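Local coordinates for adenylation domain (Streptomyces sp., PDB 5N9X), which is an adenylation domain of the ANL superfamily of AMP-binding enzymes and binds adenosine-5'-triphosphate and threonine, at residues D69-R74 / V116-G121; G55-L60 / I88-A93. All blocks are in the same frame, centred on the assembly; numbering follows the deposited sequence.

Overall arrangement
Helix 46-62, strand 70-74, helix 79-90, strand 94-97, helix 104-114 and strand 118-121 follow one another in an alternating alpha/beta order, and the two contacts show how such a chain is knitted together. Contact 2 closes the first loop, bringing the end of helix 79-90 back against helix 46-62. Contact 1 starts from the strand within that loop, 70-74, and closes on 118-121, so the two closures cross. Contact 1 ties strand to strand in a four-stranded parallel sheet, contact 2 helix to helix beside it. Their centres lie about 11 Å apart, and I88 joins them, its CD1 packing on V71 and V120.

Contact 1 (D69-R74 / V116-G121); sequences DRVALR and VVALVG
D69 leads into a parallel strand pair at the middle of a four-stranded parallel sheet of an alpha/beta fold, in the order 94-97, 70-74, 118-121, 133-134. Its carboxylate, hydrogen-bonded through OD2 to R66 N, lies across the side chain of V117, CG to CG1 3.7 Å. R70 hydrogen-bonds through NE to S114 O, and its carbonyl O accepts V117 N almost along the C=O axis. V71 faces helix 79-90; with CG1 anti to the backbone N, the side chains of V71 and V120 cross obliquely, CG1 to CG2 3.7 Å. A72 uses both its backbone N-H and its carbonyl O. Its N donates to A118 O at 3.0 Å, in the plane of the A118 carbonyl. A72 O accepts V120 N at 2.7 Å, the donor standing 28° out of the plane of A72's own carbonyl. On the sheet face opposite V71, A72 CB fits against L119 CG at 3.7 Å and approaches V116 CG2. L73 returns to the V71 face, where CD1 lies 4.0 Å from V120 CB. R74 turns its guanidinium to D122 O beyond the pair, and its backbone supplies the straightest bond of the ladder: N to V120 O, 2.8 Å, with 174° at the hydrogen.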
loop_
_atom_site.group_PDB
_atom_site.type_symbol
_atom_site.label_atom_id
_atom_site.label_comp_id
_atom_site.label_asym_id
_atom_site.label_seq_id
_atom_site.Cartn_x
_atom_site.Cartn_y
_atom_site.Cartn_z
ATOM N N ASP A 69 -23.312 0.516 -7.453
ATOM C CA ASP A 69 -22.847 -0.695 -8.125
ATOM C C ASP A 69 -21.325 -0.838 -8.088
ATOM O O ASP A 69 -20.588 0.129 -7.868
ATOM C CB ASP A 69 -23.305 -0.724 -9.587
ATOM C CG ASP A 69 -24.755 -1.179 -9.745
ATOM O OD1 ASP A 69 -25.345 -1.703 -8.769
ATOM O OD2 ASP A 69 -25.292 -1.019 -10.866
ATOM N N ARG A 70 -20.866 -2.053 -8.365
ATOM C CA ARG A 70 -19.470 -2.385 -8.235
ATOM C C ARG A 70 -18.969 -2.892 -9.582
ATOM O O ARG A 70 -19.543 -3.818 -10.156
ATOM C CB ARG A 70 -19.288 -3.414 -7.117
ATOM C CG ARG A 70 -19.715 -2.854 -5.763
ATOM C CD ARG A 70 -19.140 -3.653 -4.635
ATOM N NE ARG A 70 -19.675 -4.972 -4.343
ATOM C CZ ARG A 70 -20.508 -5.242 -3.335
ATOM N NH1 ARG A 70 -20.860 -4.298 -2.475
ATOM N NH2 ARG A 70 -20.933 -6.486 -3.142
ATOM N N VAL A 71 -17.929 -2.257 -10.117
ATOM C CA VAL A 71 -17.450 -2.641 -11.430
ATOM C C VAL A 71 -15.976 -3.023 -11.395
ATOM O O VAL A 71 -15.127 -2.259 -10.920
ATOM C CB VAL A 71 -17.680 -1.523 -12.468
ATOM C CG1 VAL A 71 -17.226 -2.000 -13.825
ATOM C CG2 VAL A 71 -19.159 -1.150 -12.533
ATOM N N ALA A 72 -15.678 -4.215 -11.903
ATOM C CA ALA A 72 -14.311 -4.697 -11.954
ATOM C C ALA A 72 -13.515 -3.913 -12.975
ATOM O O ALA A 72 -14.037 -3.541 -14.026
ATOM C CB ALA A 72 -14.269 -6.159 -12.285
ATOM N N LEU A 73 -12.246 -3.677 -12.665
ATOM C CA LEU A 73 -11.352 -3.032 -13.610
ATOM C C LEU A 73 -10.132 -3.914 -13.780
ATOM O O LEU A 73 -9.434 -4.204 -12.815
ATOM C CB LEU A 73 -10.954 -1.626 -13.144
ATOM C CG LEU A 73 -9.927 -0.935 -14.051
ATOM C CD1 LEU A 73 -10.558 -0.619 -15.407
ATOM C CD2 LEU A 73 -9.341 0.336 -13.433
ATOM N N ARG A 74 -9.885 -4.352 -15.009
ATOM C CA ARG A 74 -8.739 -5.221 -15.291
ATOM C C ARG A 74 -7.954 -4.749 -16.520
ATOM O O ARG A 74 -8.283 -5.116 -17.653
ATOM C CB ARG A 74 -9.206 -6.668 -15.480
ATOM C CG ARG A 74 -8.069 -7.625 -15.663
ATOM C CD ARG A 74 -8.553 -9.031 -15.943
ATOM N NE ARG A 74 -7.444 -9.978 -15.875
ATOM C CZ ARG A 74 -6.545 -10.166 -16.843
ATOM N NH1 ARG A 74 -6.602 -9.468 -17.967
ATOM N NH2 ARG A 74 -5.579 -11.055 -16.685
ATOM N N VAL A 116 -19.542 -8.070 -8.906
ATOM C CA VAL A 116 -19.557 -6.919 -9.798
ATOM C C VAL A 116 -20.617 -7.081 -10.895
ATOM O O VAL A 116 -20.820 -8.169 -11.407
ATOM C CB VAL A 116 -18.162 -6.659 -10.425
ATOM C CG1 VAL A 116 -17.138 -6.409 -9.336
ATOM C CG2 VAL A 116 -17.737 -7.825 -11.283
ATOM N N VAL A 117 -21.305 -5.986 -11.213
ATOM C CA VAL A 117 -22.321 -5.953 -12.261
ATOM C C VAL A 117 -21.729 -5.929 -13.660
ATOM O O VAL A 117 -22.453 -6.090 -14.635
ATOM C CB VAL A 117 -23.227 -4.730 -12.122
ATOM C CG1 VAL A 117 -23.680 -4.581 -10.703
ATOM C CG2 VAL A 117 -22.485 -3.466 -12.553
ATOM N N ALA A 118 -20.417 -5.694 -13.750
ATOM C CA ALA A 118 -19.726 -5.569 -15.030
ATOM C C ALA A 118 -18.219 -5.617 -14.843
ATOM O O ALA A 118 -17.738 -5.511 -13.725
ATOM C CB ALA A 118 -20.120 -4.279 -15.709
ATOM N N LEU A 119 -17.480 -5.756 -15.942
ATOM C CA LEU A 119 -16.021 -5.640 -15.895
ATOM C C LEU A 119 -15.509 -4.672 -16.981
ATOM O O LEU A 119 -16.012 -4.665 -18.109
ATOM C CB LEU A 119 -15.378 -7.023 -16.044
ATOM C CG LEU A 119 -13.863 -7.101 -15.820
ATOM C CD1 LEU A 119 -13.490 -8.411 -15.144
ATOM C CD2 LEU A 119 -13.081 -6.950 -17.121
ATOM N N VAL A 120 -14.523 -3.846 -16.645
ATOM C CA VAL A 120 -13.921 -2.969 -17.641
ATOM C C VAL A 120 -12.481 -3.376 -17.900
ATOM O O VAL A 120 -11.695 -3.527 -16.962
ATOM C CB VAL A 120 -13.965 -1.487 -17.217
ATOM C CG1 VAL A 120 -13.466 -0.604 -18.342
ATOM C CG2 VAL A 120 -15.370 -1.085 -16.857
ATOM N N GLY A 121 -12.140 -3.534 -19.180
ATOM C CA GLY A 121 -10.845 -4.059 -19.602
ATOM C C GLY A 121 -11.093 -5.420 -20.231
ATOM O O GLY A 121 -12.252 -5.811 -20.346
#

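Contact 2 (G55-L60 / I88-A93); sequences GLADLL and ILRAGA
A57 lays its methyl over the root of the R90 side chain, CB to CG 3.5 Å, where helix 46-62 meets the C-terminal end of helix 79-90. The same CB reaches the backbone N of A91 at 3.8 Å, so a single small methyl rests on both side chain and main chain. CG stands anti to the backbone N of R90 (chi1 173°), which places it against the A57 methyl, and the chain then bends at chi2 (65°). Its guanidinium is carried past A57 to a salt bridge with E54 and a hydrogen bond to P153 O. One turn on, L60 brings CB to 4.2 Å from A91 CB and pushes its CD1 branch against the backbone of I88, 3.6 Å from N. I88 starts its side chain away from helix 46-62, yet CG1 still comes within 3.9 Å of L60 CD1. Directly after A91 the helix ends in a Schellman motif: G92 takes positive phi (80°), with A93 N bonded to I88 O and G92 N to L89 O. No hydrogen bond joins the two segments; alanine methyls let the backbones come close, and the charge of buried R90 is probably balanced mainly by E54, outside both segments, with R155 close by.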
loop_
_atom_site.group_PDB
_atom_site.type_symbol
_atom_site.label_atom_id
_atom_site.label_comp_id
_atom_site.label_asym_id
_atom_site.label_seq_id
_atom_site.Cartn_x
_atom_site.Cartn_y
_atom_site.Cartn_z
ATOM N N GLY A 55 -17.877 10.844 -20.796
ATOM C CA GLY A 55 -18.360 9.928 -21.810
ATOM C C GLY A 55 -18.407 8.483 -21.335
ATOM O O GLY A 55 -19.375 7.766 -21.611
ATOM N N LEU A 56 -17.370 8.038 -20.626
ATOM C CA LEU A 56 -17.328 6.647 -20.192
ATOM C C LEU A 56 -18.441 6.381 -19.200
ATOM O O LEU A 56 -18.989 5.285 -19.139
ATOM C CB LEU A 56 -15.974 6.297 -19.567
ATOM C CG LEU A 56 -14.869 5.909 -20.549
ATOM C CD1 LEU A 56 -13.466 6.193 -19.992
ATOM C CD2 LEU A 56 -15.015 4.462 -20.964
ATOM N N ALA A 57 -18.755 7.390 -18.403
ATOM C CA ALA A 57 -19.778 7.235 -17.392
ATOM C C ALA A 57 -21.132 7.065 -18.074
ATOM O O ALA A 57 -21.904 6.165 -17.734
ATOM C CB ALA A 57 -19.784 8.419 -16.450
ATOM N N ASP A 58 -21.403 7.931 -19.046
ATOM C CA ASP A 58 -22.614 7.809 -19.841
ATOM C C ASP A 58 -22.688 6.408 -20.467
ATOM O O ASP A 58 -23.718 5.728 -20.346
ATOM C CB ASP A 58 -22.677 8.905 -20.912
ATOM C CG ASP A 58 -22.951 10.286 -20.324
ATOM O OD1 ASP A 58 -23.948 10.427 -19.594
ATOM O OD2 ASP A 58 -22.188 11.241 -20.597
ATOM N N LEU A 59 -21.596 5.957 -21.087
ATOM C CA LEU A 59 -21.533 4.584 -21.585
ATOM C C LEU A 59 -21.838 3.552 -20.486
ATOM O O LEU A 59 -22.620 2.614 -20.698
ATOM C CB LEU A 59 -20.172 4.286 -22.213
ATOM C CG LEU A 59 -20.008 2.807 -22.578
ATOM C CD1 LEU A 59 -20.886 2.484 -23.762
ATOM C CD2 LEU A 59 -18.562 2.442 -22.875
ATOM N N LEU A 60 -21.245 3.719 -19.311
ATOM C CA LEU A 60 -21.505 2.756 -18.246
ATOM C C LEU A 60 -22.976 2.782 -17.838
ATOM O O LEU A 60 -23.602 1.728 -17.634
ATOM C CB LEU A 60 -20.610 3.022 -17.044
ATOM C CG LEU A 60 -19.157 2.629 -17.304
ATOM C CD1 LEU A 60 -18.239 3.222 -16.231
ATOM C CD2 LEU A 60 -19.001 1.117 -17.415
ATOM N N ILE A 88 -15.951 5.023 -14.050
ATOM C CA ILE A 88 -16.615 4.212 -13.033
ATOM C C ILE A 88 -17.046 5.050 -11.825
ATOM O O ILE A 88 -18.170 4.905 -11.333
ATOM C CB ILE A 88 -15.698 3.032 -12.575
ATOM C CG1 ILE A 88 -15.541 2.015 -13.705
ATOM C CG2 ILE A 88 -16.232 2.369 -11.333
ATOM C CD1 ILE A 88 -14.488 0.938 -13.440
ATOM N N LEU A 89 -16.174 5.940 -11.358
ATOM C CA LEU A 89 -16.495 6.778 -10.202
ATOM C C LEU A 89 -17.570 7.815 -10.544
ATOM O O LEU A 89 -18.538 8.000 -9.776
ATOM C CB LEU A 89 -15.246 7.479 -9.676
ATOM C CG LEU A 89 -14.121 6.631 -9.090
ATOM C CD1 LEU A 89 -12.956 7.518 -8.621
ATOM C CD2 LEU A 89 -14.651 5.718 -7.952
ATOM N N ARG A 90 -17.396 8.485 -11.692
ATOM C CA ARG A 90 -18.393 9.430 -12.181
ATOM C C ARG A 90 -19.767 8.761 -12.322
ATOM O O ARG A 90 -20.775 9.376 -11.989
ATOM C CB ARG A 90 -17.950 10.069 -13.504
ATOM C CG ARG A 90 -19.025 10.935 -14.165
ATOM C CD ARG A 90 -19.359 12.135 -13.321
ATOM N NE ARG A 90 -20.490 12.903 -13.842
ATOM C CZ ARG A 90 -21.770 12.691 -13.512
ATOM N NH1 ARG A 90 -22.102 11.699 -12.689
ATOM N NH2 ARG A 90 -22.725 13.459 -14.026
ATOM N N ALA A 91 -19.809 7.499 -12.741
ATOM C CA ALA A 91 -21.089 6.776 -12.822
ATOM C C ALA A 91 -21.694 6.410 -11.457
ATOM O O ALA A 91 -22.710 5.711 -11.383
ATOM C CB ALA A 91 -20.924 5.513 -13.643
ATOM N N GLY A 92 -21.063 6.852 -10.373
ATOM C CA GLY A 92 -21.558 6.572 -9.034
ATOM C C GLY A 92 -21.220 5.189 -8.487
ATOM O O GLY A 92 -21.712 4.806 -7.428
ATOM N N ALA A 93 -20.373 4.457 -9.207
ATOM C CA ALA A 93 -20.063 3.070 -8.896
ATOM C C ALA A 93 -18.717 2.956 -8.218
ATOM O O ALA A 93 -17.927 3.900 -8.227
ATOM C CB ALA A 93 -20.074 2.217 -10.166
#